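Local coordinates for dual function macrocyclase-peptidase POPB (Galerina marginata, PDB 5N4B), which cleaves oligopeptides on the C-terminal side of proline and macrocyclises the resulting precursor peptide in the biosynthesis of amanitin toxins, at residues D64-A67 / D68-K71; L608-F611 / H612-G616; A558-L561 / V562-Y566; T244-E247 / E248-I251. The protein carries 1 engineered substitution. All coordinates share one frame; numbering follows the deposited sequence. Where two conformers were deposited one is given.

Interaction 1: residues D64-A67 / D68-K71; sequences DQNA and DIQK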
ATOM      1  N   ASP A  64       4.960  -9.576  28.499  1.00 17.84           N
ATOM      2  CA  ASP A  64       5.926 -10.439  29.199  1.00 19.64           C
ATOM      3  C   ASP A  64       5.265 -11.526  30.012  1.00 20.48           C
ATOM      4  O   ASP A  64       5.919 -12.548  30.287  1.00 24.47           O
ATOM      5  CB  ASP A  64       6.751  -9.605  30.194  1.00 21.13           C
ATOM      6  CG  ASP A  64       7.819  -8.735  29.562  1.00 28.54           C
ATOM      7  OD1 ASP A  64       8.158  -8.945  28.389  1.00 24.21           O
ATOM      8  OD2 ASP A  64       8.329  -7.817  30.285  1.00 28.75           O
ATOM      9  N   GLN A  65       4.010 -11.360  30.404  1.00 18.51           N
ATOM     10  CA  GLN A  65       3.257 -12.372  31.149  1.00 21.22           C
ATOM     11  C   GLN A  65       2.863 -13.566  30.288  1.00 24.88           C
ATOM     12  O   GLN A  65       2.520 -14.610  30.847  1.00 31.32           O
ATOM     13  CB  GLN A  65       1.976 -11.778  31.742  1.00 23.59           C
ATOM     14  CG  GLN A  65       2.197 -10.589  32.685  1.00 24.37           C
ATOM     15  CD  GLN A  65       0.876  -9.935  33.152  1.00 30.92           C
ATOM     16  OE1 GLN A  65       0.886  -8.785  33.602  1.00 31.64           O
ATOM     17  NE2 GLN A  65      -0.249 -10.659  33.047  1.00 33.92           N
ATOM     18  N   ASN A  66       2.951 -13.460  28.972  1.00 21.78           N
ATOM     19  CA  ASN A  66       2.408 -14.433  28.021  1.00 19.00           C
ATOM     20  C   ASN A  66       3.583 -15.215  27.418  1.00 22.68           C
ATOM     21  O   ASN A  66       4.233 -14.745  26.481  1.00 19.89           O
ATOM     22  CB  ASN A  66       1.635 -13.675  26.960  1.00 19.82           C
ATOM     23  CG  ASN A  66       0.982 -14.594  25.945  1.00 20.55           C
ATOM     24  OD1 ASN A  66       1.273 -15.802  25.930  1.00 22.76           O
ATOM     25  ND2 ASN A  66       0.109 -14.052  25.135  1.00 23.66           N
ATOM     26  N   ALA A  67       3.851 -16.423  27.934  1.00 23.73           N
ATOM     27  CA  ALA A  67       4.966 -17.216  27.418  1.00 23.32           C
ATOM     28  C   ALA A  67       4.708 -17.736  26.009  1.00 23.37           C
ATOM     29  O   ALA A  67       5.649 -18.123  25.313  1.00 23.60           O
ATOM     30  CB  ALA A  67       5.258 -18.384  28.361  1.00 27.79           C
ATOM     31  N   ASP A  68       3.470 -17.701  25.544  1.00 18.92           N
ATOM     32  CA  ASP A  68       3.207 -18.184  24.206  1.00 19.25           C
ATOM     33  C   ASP A  68       3.731 -17.248  23.123  1.00 17.70           C
ATOM     34  O   ASP A  68       3.906 -17.686  21.986  1.00 18.20           O
ATOM     35  CB  ASP A  68       1.719 -18.407  23.992  1.00 19.51           C
ATOM     36  CG  ASP A  68       1.173 -19.537  24.842  1.00 25.07           C
ATOM     37  OD1 ASP A  68       1.950 -20.270  25.528  1.00 27.09           O
ATOM     38  OD2 ASP A  68      -0.053 -19.698  24.838  1.00 24.88           O
ATOM     39  N   ILE A  69       3.994 -15.980  23.438  1.00 15.69           N
ATOM     40  CA  ILE A  69       4.504 -15.059  22.421  1.00 16.56           C
ATOM     41  C   ILE A  69       5.836 -15.557  21.863  1.00 16.15           C
ATOM     42  O   ILE A  69       6.068 -15.518  20.652  1.00 14.84           O
ATOM     43  CB  ILE A  69       4.571 -13.619  22.964  1.00 14.11           C
ATOM     44  CG1 ILE A  69       3.144 -13.088  23.120  1.00 16.80           C
ATOM     45  CG2 ILE A  69       5.320 -12.711  22.008  1.00 16.20           C
ATOM     46  CD1 ILE A  69       3.053 -11.811  23.872  1.00 18.10           C
ATOM     47  N   GLN A  70       6.756 -15.984  22.734  1.00 17.43           N
ATOM     48  CA  GLN A  70       8.037 -16.493  22.234  1.00 17.41           C
ATOM     49  C   GLN A  70       7.866 -17.742  21.383  1.00 16.30           C
ATOM     50  O   GLN A  70       8.651 -17.962  20.431  1.00 17.22           O
ATOM     51  CB  GLN A  70       8.988 -16.798  23.399  1.00 17.77           C
ATOM     52  CG  GLN A  70       9.811 -15.616  23.792  1.00 25.03           C
ATOM     53  CD  GLN A  70      10.958 -15.409  22.831  1.00 25.87           C
ATOM     54  OE1 GLN A  70      10.779 -14.854  21.745  1.00 22.60           O
ATOM     55  NE2 GLN A  70      12.117 -15.923  23.182  1.00 26.95           N
ATOM     56  N   LYS A  71       6.896 -18.595  21.720  1.00 16.58           N
ATOM     57  CA  LYS A  71       6.602 -19.762  20.899  1.00 16.21           C
ATOM     58  C   LYS A  71       6.123 -19.337  19.512  1.00 16.96           C
ATOM     59  O   LYS A  71       6.531 -19.908  18.493  1.00 16.98           O
ATOM     60  CB  LYS A  71       5.579 -20.688  21.589  1.00 21.18           C
ATOM     61  CG  LYS A  71       6.011 -21.154  22.990  1.00 29.86           C
ATOM     62  CD  LYS A  71       5.012 -22.145  23.606  1.00 43.43           C
ATOM     63  CE  LYS A  71       5.561 -22.808  24.889  1.00 51.35           C
ATOM     64  NZ  LYS A  71       6.017 -21.820  25.921  1.00 55.00           N
TER
HETATM   65  O   HOH W   1       6.822 -14.771  25.482  1.00 13.54           O
HETATM   66  O   HOH W   2       8.242 -19.467  25.768  1.00 21.90           O
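The backbone oxygen of Asn66 is gripped twice: Ile69 N donates to Asn66 O over 3.3 Å, and water 1 donates to the same oxygen from 2.8 Å. The backbone bond is fairly straight at hydrogen (161°). Water 1 in turn accepts from Gln70 N at 3.0 Å, so it ties the loop to a second amide of the first helical turn. The side chain of Asn66 takes a third amide: Asp68 N donates to Asn66 OD1 over 2.9 Å, a capping bond bent at hydrogen and closing an Asx turn. With chi1 at -178°, CG of Asn66 lies opposite its backbone N, which carries OD1 forward to the amide of Asp68. This is the link between helices 46-64 and 68-80, and it is packed against the C-terminal helix 705-722, where Asn66 meets Arg721 and Ile69 meets Ala713 and Asp714. The side chains of Asn66 and Ile69 cross at about a right angle, bringing Asn66 ND2 to 3.8 Å from Ile69 CG1, with Ile69 CD1 beside Asn66 CB. On the exposed flank, Lys71 bends at chi4 (54°) back toward Ala67. There water 2 donates to Ala67 O from 3.0 Å and accepts a weak bond from Lys71 NZ.

Interaction 2: residues L608-F611 / H612-G616; sequences LLKF and HKFTG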
ATOM      1  N   LEU A 608     -10.808  12.656  13.794  1.00 13.90           N
ATOM      2  CA  LEU A 608     -11.343  13.053  12.496  1.00 14.38           C
ATOM      3  C   LEU A 608     -11.750  14.528  12.452  1.00 13.05           C
ATOM      4  O   LEU A 608     -12.188  15.001  11.395  1.00 15.06           O
ATOM      5  CB  LEU A 608     -12.535  12.198  12.091  1.00 14.83           C
ATOM      6  CG  LEU A 608     -12.306  10.832  11.539  1.00 17.17           C
ATOM      7  CD1 LEU A 608     -13.644  10.255  11.087  1.00 15.39           C
ATOM      8  CD2 LEU A 608     -11.353  10.835  10.358  1.00 14.35           C
ATOM      9  N   LEU A 609     -11.606  15.263  13.560  1.00 13.85           N
ATOM     10  CA  LEU A 609     -11.795  16.706  13.527  1.00 15.13           C
ATOM     11  C   LEU A 609     -10.534  17.471  13.175  1.00 16.44           C
ATOM     12  O   LEU A 609     -10.638  18.590  12.675  1.00 19.14           O
ATOM     13  CB  LEU A 609     -12.366  17.247  14.844  1.00 14.72           C
ATOM     14  CG  LEU A 609     -13.743  16.731  15.213  1.00 15.53           C
ATOM     15  CD1 LEU A 609     -14.184  17.341  16.511  1.00 17.51           C
ATOM     16  CD2 LEU A 609     -14.737  17.000  14.131  1.00 17.78           C
ATOM     17  N   LYS A 610      -9.349  16.874  13.357  1.00 16.00           N
ATOM     18  CA  LYS A 610      -8.088  17.585  13.128  1.00 14.41           C
ATOM     19  C   LYS A 610      -7.164  16.886  12.127  1.00 16.49           C
ATOM     20  O   LYS A 610      -6.047  17.360  11.916  1.00 17.15           O
ATOM     21  CB  LYS A 610      -7.350  17.826  14.462  1.00 16.60           C
ATOM     22  CG  LYS A 610      -8.095  18.709  15.491  1.00 19.85           C
ATOM     23  CD  LYS A 610      -7.221  19.071  16.756  1.00 18.81           C
ATOM     24  CE  LYS A 610      -6.055  19.975  16.415  1.00 30.69           C
ATOM     25  NZ  LYS A 610      -5.305  20.456  17.646  1.00 39.80           N
ATOM     26  N   PHE A 611      -7.597  15.813  11.477  1.00 15.34           N
ATOM     27  CA  PHE A 611      -6.690  15.051  10.620  1.00 13.62           C
ATOM     28  C   PHE A 611      -6.087  15.921   9.520  1.00 14.75           C
ATOM     29  O   PHE A 611      -4.966  15.660   9.070  1.00 16.20           O
ATOM     30  CB  PHE A 611      -7.426  13.856   9.976  1.00 14.61           C
ATOM     31  CG  PHE A 611      -8.471  14.268   8.931  1.00 13.99           C
ATOM     32  CD1 PHE A 611      -8.106  14.496   7.629  1.00 14.66           C
ATOM     33  CD2 PHE A 611      -9.799  14.470   9.279  1.00 13.14           C
ATOM     34  CE1 PHE A 611      -9.022  14.933   6.671  1.00 15.85           C
ATOM     35  CE2 PHE A 611     -10.706  14.920   8.348  1.00 14.84           C
ATOM     36  CZ  PHE A 611     -10.336  15.125   7.028  1.00 15.10           C
ATOM     37  N   HIS A 612      -6.824  16.927   9.047  1.00 15.52           N
ATOM     38  CA  HIS A 612      -6.386  17.744   7.929  1.00 16.45           C
ATOM     39  C   HIS A 612      -5.370  18.798   8.321  1.00 18.91           C
ATOM     40  O   HIS A 612      -4.882  19.502   7.428  1.00 21.67           O
ATOM     41  CB  HIS A 612      -7.584  18.373   7.236  1.00 17.37           C
ATOM     42  CG  HIS A 612      -8.375  19.278   8.103  1.00 18.45           C
ATOM     43  ND1 HIS A 612      -8.811  18.914   9.357  1.00 18.30           N
ATOM     44  CD2 HIS A 612      -8.859  20.525   7.879  1.00 24.80           C
ATOM     45  CE1 HIS A 612      -9.481  19.918   9.900  1.00 18.81           C
ATOM     46  NE2 HIS A 612      -9.535  20.902   9.017  1.00 23.61           N
ATOM     47  N   LYS A 613      -5.034  18.898   9.595  1.00 17.63           N
ATOM     48  CA  LYS A 613      -4.081  19.881  10.115  1.00 18.02           C
ATOM     49  C   LYS A 613      -2.666  19.335  10.246  1.00 19.29           C
ATOM     50  O   LYS A 613      -1.768  20.069  10.674  1.00 23.16           O
ATOM     51  CB  LYS A 613      -4.545  20.379  11.473  1.00 19.32           C
ATOM     52  CG  LYS A 613      -5.929  21.036  11.552  1.00 28.45           C
ATOM     53  CD  LYS A 613      -6.066  22.148  10.600  1.00 33.79           C
ATOM     54  CE  LYS A 613      -7.199  23.087  10.985  1.00 44.59           C
ATOM     55  NZ  LYS A 613      -6.980  24.370  10.267  1.00 51.85           N
ATOM     56  N   PHE A 614      -2.419  18.073   9.890  1.00 18.26           N
ATOM     57  CA  PHE A 614      -1.126  17.420  10.115  1.00 19.02           C
ATOM     58  C   PHE A 614      -0.663  16.780   8.820  1.00 18.55           C
ATOM     59  O   PHE A 614      -1.452  16.119   8.124  1.00 19.32           O
ATOM     60  CB  PHE A 614      -1.254  16.350  11.215  1.00 16.08           C
ATOM     61  CG  PHE A 614      -1.598  16.926  12.520  1.00 18.99           C
ATOM     62  CD1 PHE A 614      -0.609  17.339  13.374  1.00 21.24           C
ATOM     63  CD2 PHE A 614      -2.908  17.075  12.890  1.00 19.15           C
ATOM     64  CE1 PHE A 614      -0.925  17.934  14.581  1.00 25.74           C
ATOM     65  CE2 PHE A 614      -3.252  17.657  14.081  1.00 23.58           C
ATOM     66  CZ  PHE A 614      -2.250  18.076  14.940  1.00 24.89           C
ATOM     67  N   THR A 615       0.649  16.906   8.551  1.00 17.64           N
ATOM     68  CA  THR A 615       1.351  16.409   7.372  1.00 18.53           C
ATOM     69  C   THR A 615       0.457  16.454   6.127  1.00 19.92           C
ATOM     70  O   THR A 615       0.031  17.548   5.733  1.00 22.49           O
ATOM     71  CB  THR A 615       1.996  15.045   7.618  1.00 17.34           C
ATOM     72  OG1 THR A 615       0.991  14.081   7.933  1.00 17.60           O
ATOM     73  CG2 THR A 615       2.988  15.085   8.783  1.00 20.24           C
ATOM     74  N   GLY A 616       0.148  15.312   5.553  1.00 17.57           N
ATOM     75  CA  GLY A 616      -0.609  15.275   4.298  1.00 17.92           C
ATOM     76  C   GLY A 616      -2.097  14.974   4.435  1.00 17.76           C
ATOM     77  O   GLY A 616      -2.782  14.625   3.450  1.00 18.64           O
TER
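One face of the Phe611 ring receives His612 CB, which sits 4.2 Å from the Phe611 ring centroid and 27° off the normal, a CH-pi contact. The imidazole edge of His612 also turns toward that ring in an edge-to-face pair, with Phe611 and His612 centroids 5.3 Å apart and planes at 51°. In both residues CG lies between the backbone N and the carbonyl carbon, which folds the phenyl ring of Phe611 over His612 CB and turns the imidazole back toward Leu609. One face of the imidazole carries Lys613 CD over its centre, while at its edge, in plane, His612 CE1 approaches Leu609 O to 3.3 Å. The ring of Phe614 presents its edge to the backbone: Phe614 CD2 lies 3.3 Å from Lys610 O. That carbonyl has a stronger partner in Lys613 N, which donates to Lys610 O over 3.0 Å at 163°, the i to i+3 bond expected of a 3-10 turn. The turn belongs to the excursion between strand 598-602 and helix 621-624 of the alpha/beta-hydrolase domain. Its side chains approach the charge relay without entering it: Phe614 stays about 10 Å from catalytic Asp662, side chain to side chain, and Thr615 OG1 bonds to Gly663 O. Phe611 is also met edge-to-face by Tyr624. Lys610 CB touches the Phe614 ring at CE2, and the chain, bent at chi3, goes on to a salt bridge between Lys610 NZ and Glu42. By contrast, His612 ND1 is buried without a polar partner in the model.

Interaction 3: residues A558-L561 / V562-Y566; sequences AQFL and VKNKY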
ATOM      1  N   ALA A 558     -18.617  -9.139  11.234  1.00 11.79           N
ATOM      2  CA  ALA A 558     -18.279  -9.828  12.481  1.00 11.53           C
ATOM      3  C   ALA A 558     -19.510 -10.476  13.086  1.00 14.57           C
ATOM      4  O   ALA A 558     -19.429 -11.596  13.601  1.00 14.57           O
ATOM      5  CB  ALA A 558     -17.644  -8.832  13.457  1.00 13.20           C
ATOM      6  N   GLN A 559     -20.653  -9.804  12.987  1.00 12.72           N
ATOM      7  CA  GLN A 559     -21.891 -10.371  13.496  1.00 14.09           C
ATOM      8  C   GLN A 559     -22.271 -11.614  12.700  1.00 13.51           C
ATOM      9  O   GLN A 559     -22.715 -12.612  13.269  1.00 16.65           O
ATOM     10  CB  GLN A 559     -22.998  -9.299  13.441  1.00 15.09           C
ATOM     11  CG  GLN A 559     -22.715  -8.154  14.403  1.00 15.52           C
ATOM     12  CD  GLN A 559     -23.667  -7.003  14.273  1.00 18.22           C
ATOM     13  OE1 GLN A 559     -24.047  -6.585  13.174  1.00 20.39           O
ATOM     14  NE2 GLN A 559     -24.034  -6.444  15.408  1.00 22.10           N
ATOM     15  N   PHE A 560     -22.075 -11.571  11.379  1.00 12.46           N
ATOM     16  CA  PHE A 560     -22.375 -12.695  10.499  1.00 12.72           C
ATOM     17  C   PHE A 560     -21.499 -13.901  10.793  1.00 13.36           C
ATOM     18  O   PHE A 560     -21.972 -15.040  10.790  1.00 14.97           O
ATOM     19  CB  PHE A 560     -22.175 -12.226   9.049  1.00 13.18           C
ATOM     20  CG  PHE A 560     -22.205 -13.320   8.007  1.00 14.52           C
ATOM     21  CD1 PHE A 560     -23.382 -13.728   7.454  1.00 16.99           C
ATOM     22  CD2 PHE A 560     -21.055 -13.923   7.588  1.00 16.41           C
ATOM     23  CE1 PHE A 560     -23.392 -14.724   6.472  1.00 16.73           C
ATOM     24  CE2 PHE A 560     -21.088 -14.927   6.625  1.00 21.56           C
ATOM     25  CZ  PHE A 560     -22.260 -15.296   6.084  1.00 18.80           C
ATOM     26  N   LEU A 561     -20.211 -13.674  11.070  1.00 13.54           N
ATOM     27  CA  LEU A 561     -19.314 -14.799  11.369  1.00 12.88           C
ATOM     28  C   LEU A 561     -19.832 -15.586  12.552  1.00 13.77           C
ATOM     29  O   LEU A 561     -19.766 -16.808  12.557  1.00 15.60           O
ATOM     30  CB  LEU A 561     -17.903 -14.292  11.650  1.00 13.37           C
ATOM     31  CG  LEU A 561     -17.139 -13.719  10.469  1.00 12.23           C
ATOM     32  CD1 LEU A 561     -15.836 -13.137  10.938  1.00 13.17           C
ATOM     33  CD2 LEU A 561     -16.894 -14.751   9.421  1.00 13.86           C
ATOM     34  N   VAL A 562     -20.328 -14.886  13.567  1.00 14.00           N
ATOM     35  CA  VAL A 562     -20.825 -15.571  14.761  1.00 14.76           C
ATOM     36  C   VAL A 562     -22.205 -16.169  14.498  1.00 16.24           C
ATOM     37  O   VAL A 562     -22.460 -17.339  14.816  1.00 19.07           O
ATOM     38  CB  VAL A 562     -20.824 -14.601  15.948  1.00 15.45           C
ATOM     39  CG1 VAL A 562     -21.495 -15.251  17.159  1.00 20.39           C
ATOM     40  CG2 VAL A 562     -19.408 -14.194  16.314  1.00 17.51           C
ATOM     41  N   LYS A 563     -23.113 -15.390  13.896  1.00 16.50           N
ATOM     42  CA  LYS A 563     -24.489 -15.866  13.695  1.00 17.11           C
ATOM     43  C   LYS A 563     -24.518 -17.133  12.865  1.00 20.28           C
ATOM     44  O   LYS A 563     -25.290 -18.070  13.152  1.00 23.13           O
ATOM     45  CB  LYS A 563     -25.311 -14.747  13.058  1.00 18.64           C
ATOM     46  CG  LYS A 563     -26.791 -15.077  12.794  1.00 29.25           C
ATOM     47  CD  LYS A 563     -27.553 -15.078  14.051  1.00 37.70           C
ATOM     48  CE  LYS A 563     -29.054 -15.198  13.738  1.00 45.73           C
ATOM     49  NZ  LYS A 563     -29.817 -15.643  14.956  1.00 55.09           N
ATOM     50  N   ASN A 564     -23.661 -17.209  11.850  0.56 18.91           N
ATOM     51  CA  ASN A 564     -23.638 -18.323  10.924  0.56 18.62           C
ATOM     52  C   ASN A 564     -22.593 -19.386  11.269  0.56 16.77           C
ATOM     53  O   ASN A 564     -22.310 -20.258  10.451  0.56 20.90           O
ATOM     54  CB  ASN A 564     -23.492 -17.803   9.497  0.56 18.77           C
ATOM     55  CG  ASN A 564     -24.736 -17.055   9.014  0.56 23.29           C
ATOM     56  OD1 ASN A 564     -25.067 -15.990   9.517  0.56 22.76           O
ATOM     57  ND2 ASN A 564     -25.392 -17.596   7.997  0.56 28.63           N
ATOM     58  N   LYS A 565     -22.019 -19.324  12.465  1.00 18.34           N
ATOM     59  CA  LYS A 565     -21.210 -20.397  13.032  1.00 19.19           C
ATOM     60  C   LYS A 565     -19.854 -20.583  12.376  1.00 18.67           C
ATOM     61  O   LYS A 565     -19.228 -21.632  12.526  1.00 19.89           O
ATOM     62  CB  LYS A 565     -21.947 -21.733  13.050  1.00 20.71           C
ATOM     63  CG  LYS A 565     -23.384 -21.671  13.544  1.00 33.60           C
ATOM     64  CD  LYS A 565     -23.508 -21.173  14.928  1.00 36.63           C
ATOM     65  CE  LYS A 565     -24.954 -21.390  15.459  1.00 50.05           C
ATOM     66  NZ  LYS A 565     -25.720 -20.098  15.650  1.00 57.36           N
ATOM     67  N   TYR A 566     -19.355 -19.563  11.693  1.00 15.76           N
ATOM     68  CA  TYR A 566     -17.967 -19.590  11.277  1.00 13.94           C
ATOM     69  C   TYR A 566     -17.045 -19.410  12.469  1.00 16.80           C
ATOM     70  O   TYR A 566     -15.993 -20.064  12.556  1.00 15.17           O
ATOM     71  CB  TYR A 566     -17.721 -18.463  10.256  1.00 13.50           C
ATOM     72  CG  TYR A 566     -18.449 -18.664   8.967  1.00 15.24           C
ATOM     73  CD1 TYR A 566     -17.961 -19.502   7.974  1.00 17.01           C
ATOM     74  CD2 TYR A 566     -19.643 -18.030   8.742  1.00 14.73           C
ATOM     75  CE1 TYR A 566     -18.692 -19.698   6.784  1.00 18.15           C
ATOM     76  CE2 TYR A 566     -20.362 -18.201   7.591  1.00 17.70           C
ATOM     77  CZ  TYR A 566     -19.875 -19.029   6.610  1.00 17.16           C
ATOM     78  OH  TYR A 566     -20.628 -19.211   5.445  1.00 21.22           O
TER
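A chi1 of 170° sets CG of Phe560 opposite its backbone N and swings the ring forward along the helix, toward Asn564 and Tyr566, whose own CG atoms lie opposite their carbonyl carbons. The Phe560 and Tyr566 rings end up nearly parallel (28° between planes) but slid so far that they barely overlap, with centroids 5.5 Å apart. Their nearest carbons are Phe560 CE2 and Tyr566 CE2, at 3.5 Å. In the conformer given, one of two deposited, the Asn564 amide is stacked on the Phe560 ring, with Asn564 CB over one face toward the rim. The backbone beneath carries the end of helix 548-563. Lys563 N donates to Gln559 O over 2.9 Å, in the carbonyl plane, and Asn564 N donates to Phe560 O, also over 2.9 Å. Lys565 then adopts a positive phi (71°) and the chain closes in a Schellman motif: Lys565 N bonds to Val562 O at 3.1 Å, while Tyr566 N reaches back to Leu561 O at 2.9 Å in a bent, weak bond. The apolar contact that commonly accompanies this motif is present too, Leu561 CD2 meeting Tyr566 CB at 3.9 Å. The helix flanks the central sheet of the alpha/beta-hydrolase domain: Leu561 packs on Met476, Ile478 and Gln494, and both Phe560 and Tyr566 touch Val464. Phe486 adds an edge-to-face partner for Tyr566. On the exposed side, Lys565 NZ curls back to donate to Lys563 O over 3.2 Å.

Interaction 4: residues T244-E247 / E248-I251; sequences TTQE and EDII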
ATOM      1  N   THR A 244      24.832  15.288 -14.373  1.00 26.79           N
ATOM      2  CA  THR A 244      24.779  16.680 -13.948  1.00 23.34           C
ATOM      3  C   THR A 244      24.396  16.708 -12.479  1.00 26.03           C
ATOM      4  O   THR A 244      23.910  15.720 -11.927  1.00 25.12           O
ATOM      5  CB  THR A 244      23.749  17.535 -14.729  1.00 25.72           C
ATOM      6  OG1 THR A 244      22.402  17.061 -14.454  1.00 25.02           O
ATOM      7  CG2 THR A 244      23.988  17.516 -16.193  1.00 30.57           C
ATOM      8  N   THR A 245      24.622  17.867 -11.860  1.00 29.07           N
ATOM      9  CA  THR A 245      24.120  18.128 -10.521  1.00 27.09           C
ATOM     10  C   THR A 245      22.682  18.659 -10.605  1.00 27.64           C
ATOM     11  O   THR A 245      22.208  19.134 -11.643  1.00 25.33           O
ATOM     12  CB  THR A 245      24.969  19.198  -9.796  1.00 31.02           C
ATOM     13  OG1 THR A 245      24.708  20.476 -10.365  1.00 39.23           O
ATOM     14  CG2 THR A 245      26.436  18.962  -9.878  1.00 38.62           C
ATOM     15  N   GLN A 246      21.989  18.604  -9.474  1.00 24.59           N
ATOM     16  CA  GLN A 246      20.580  18.979  -9.435  1.00 20.40           C
ATOM     17  C   GLN A 246      20.351  20.451  -9.750  1.00 22.80           C
ATOM     18  O   GLN A 246      19.238  20.809 -10.146  1.00 23.57           O
ATOM     19  CB  GLN A 246      19.980  18.579  -8.078  1.00 20.77           C
ATOM     20  CG  GLN A 246      18.462  18.709  -7.989  1.00 20.70           C
ATOM     21  CD  GLN A 246      17.904  18.140  -6.721  1.00 17.76           C
ATOM     22  OE1 GLN A 246      18.581  18.074  -5.674  1.00 19.68           O
ATOM     23  NE2 GLN A 246      16.667  17.686  -6.794  1.00 18.31           N
ATOM     24  N   GLU A 247      21.391  21.292  -9.590  1.00 29.68           N
ATOM     25  CA  GLU A 247      21.275  22.695  -9.960  1.00 32.11           C
ATOM     26  C   GLU A 247      20.877  22.879 -11.426  1.00 31.27           C
ATOM     27  O   GLU A 247      20.199  23.854 -11.766  1.00 32.63           O
ATOM     28  CB  GLU A 247      22.582  23.413  -9.587  1.00 37.60           C
ATOM     29  CG  GLU A 247      22.793  23.557  -8.031  1.00 52.03           C
ATOM     30  CD  GLU A 247      23.438  22.343  -7.315  1.00 66.94           C
ATOM     31  OE1 GLU A 247      24.583  22.482  -6.816  1.00 67.50           O
ATOM     32  OE2 GLU A 247      22.800  21.266  -7.200  1.00 69.46           O
ATOM     33  N   GLU A 248      21.205  21.926 -12.283  1.00 26.62           N
ATOM     34  CA  GLU A 248      20.850  21.999 -13.694  1.00 27.06           C
ATOM     35  C   GLU A 248      19.467  21.425 -14.034  1.00 25.15           C
ATOM     36  O   GLU A 248      18.995  21.587 -15.162  1.00 25.69           O
ATOM     37  CB  GLU A 248      21.896  21.260 -14.536  1.00 31.33           C
ATOM     38  CG  GLU A 248      23.311  21.894 -14.493  1.00 41.91           C
ATOM     39  CD  GLU A 248      24.236  21.318 -15.565  1.00 55.22           C
ATOM     40  OE1 GLU A 248      23.806  21.230 -16.739  1.00 58.90           O
ATOM     41  OE2 GLU A 248      25.389  20.955 -15.240  1.00 66.20           O
ATOM     42  N   ASP A 249      18.770  20.825 -13.071  1.00 22.61           N
ATOM     43  CA  ASP A 249      17.491  20.195 -13.370  1.00 21.78           C
ATOM     44  C   ASP A 249      16.454  21.220 -13.837  1.00 25.43           C
ATOM     45  O   ASP A 249      16.408  22.358 -13.361  1.00 28.69           O
ATOM     46  CB  ASP A 249      16.976  19.462 -12.120  1.00 21.22           C
ATOM     47  CG  ASP A 249      17.732  18.178 -11.829  1.00 21.69           C
ATOM     48  OD1 ASP A 249      18.829  17.937 -12.367  1.00 21.02           O
ATOM     49  OD2 ASP A 249      17.230  17.401 -10.982  1.00 20.78           O
ATOM     50  N   ILE A 250      15.606  20.785 -14.754  1.00 23.98           N
ATOM     51  CA  ILE A 250      14.569  21.601 -15.373  1.00 24.87           C
ATOM     52  C   ILE A 250      13.273  21.412 -14.596  1.00 24.93           C
ATOM     53  O   ILE A 250      12.909  20.275 -14.270  1.00 22.10           O
ATOM     54  CB  ILE A 250      14.390  21.163 -16.839  1.00 24.62           C
ATOM     55  CG1 ILE A 250      15.654  21.507 -17.631  1.00 37.14           C
ATOM     56  CG2 ILE A 250      13.162  21.817 -17.458  1.00 31.81           C
ATOM     57  CD1 ILE A 250      15.711  20.859 -19.000  1.00 40.08           C
ATOM     58  N   ILE A 251      12.549  22.492 -14.312  1.00 24.02           N
ATOM     59  CA  ILE A 251      11.204  22.412 -13.763  1.00 22.70           C
ATOM     60  C   ILE A 251      10.253  22.274 -14.947  1.00 24.34           C
ATOM     61  O   ILE A 251      10.054  23.228 -15.714  1.00 27.19           O
ATOM     62  CB  ILE A 251      10.829  23.630 -12.901  1.00 24.92           C
ATOM     63  CG1 ILE A 251      11.697  23.671 -11.642  1.00 27.97           C
ATOM     64  CG2 ILE A 251       9.369  23.516 -12.473  1.00 31.12           C
ATOM     65  CD1 ILE A 251      11.442  24.918 -10.762  1.00 35.69           C
TER
HETATM   66  O   HOH W   3      19.922  18.063 -14.786  1.00 14.33           O
HETATM   67  O   HOH W   4      17.931  24.697 -13.311  1.00 38.89           O
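Thr244 lays its CB and CG2 against the carboxylate of Glu248, with Thr244 CG2 3.8 Å from Glu248 OE1; this opens the hairpin loop joining strands 236-241 and 250-254, the third and outermost strands of a four-stranded beta-propeller blade. The hydroxyl of Thr244 points elsewhere: water 3 donates to Thr244 OG1 and to Asp249 OD1, each from 2.7 Å, and OG1 is also bonded to Lys241 O. At Thr245 the backbone takes over, Glu248 N donating to Thr245 O over 3.0 Å at 159°. Gln246 repeats the pattern one residue on, since Asp249 N donates to Gln246 O over 3.0 Å at 162°. These consecutive i to i+3 bonds are the signature of a 3-10 turn. CG of Gln246 lies opposite the backbone N, which sends its extended chain across Asp249; Gln246 CG comes 3.5 Å from Asp249 OD2, with amide and carboxylate planes turned 63° apart. Both polar ends are fixed from outside: Tyr217 OH bonds to Gln246 NE2 and to Asp249 OD2, Lys199 N to Gln246 OE1, and His240 ND1 to Asp249 OD1. The carboxylate is thus held at both oxygens, which fixes its rotation. Glu247 joins through its backbone, where water 4 donates to Glu247 O at 2.9 Å and to Asp249 O at 2.8 Å.

Overall arrangement
None of the four contacts touches another. Interactions 1 and 3 are helix ends, a start capped by an amide side chain and a finish closed by backbone bonds; both are partly buried. Interaction 2, also partly buried, depends most on rings and lies nearest the charge relay. Interactions 2 and 3 both belong to the hydrolase domain, while interaction 1 joins an N-terminal helix link to the C-terminal helix 705-722. Interaction 4 is a surface contact within one propeller blade, where waters and charged side chains replace aromatic packing. Waters also bridge interaction 1. The centres of interactions 3 and 4 are 59 Å apart, those of interactions 1 and 3 are 29 Å apart.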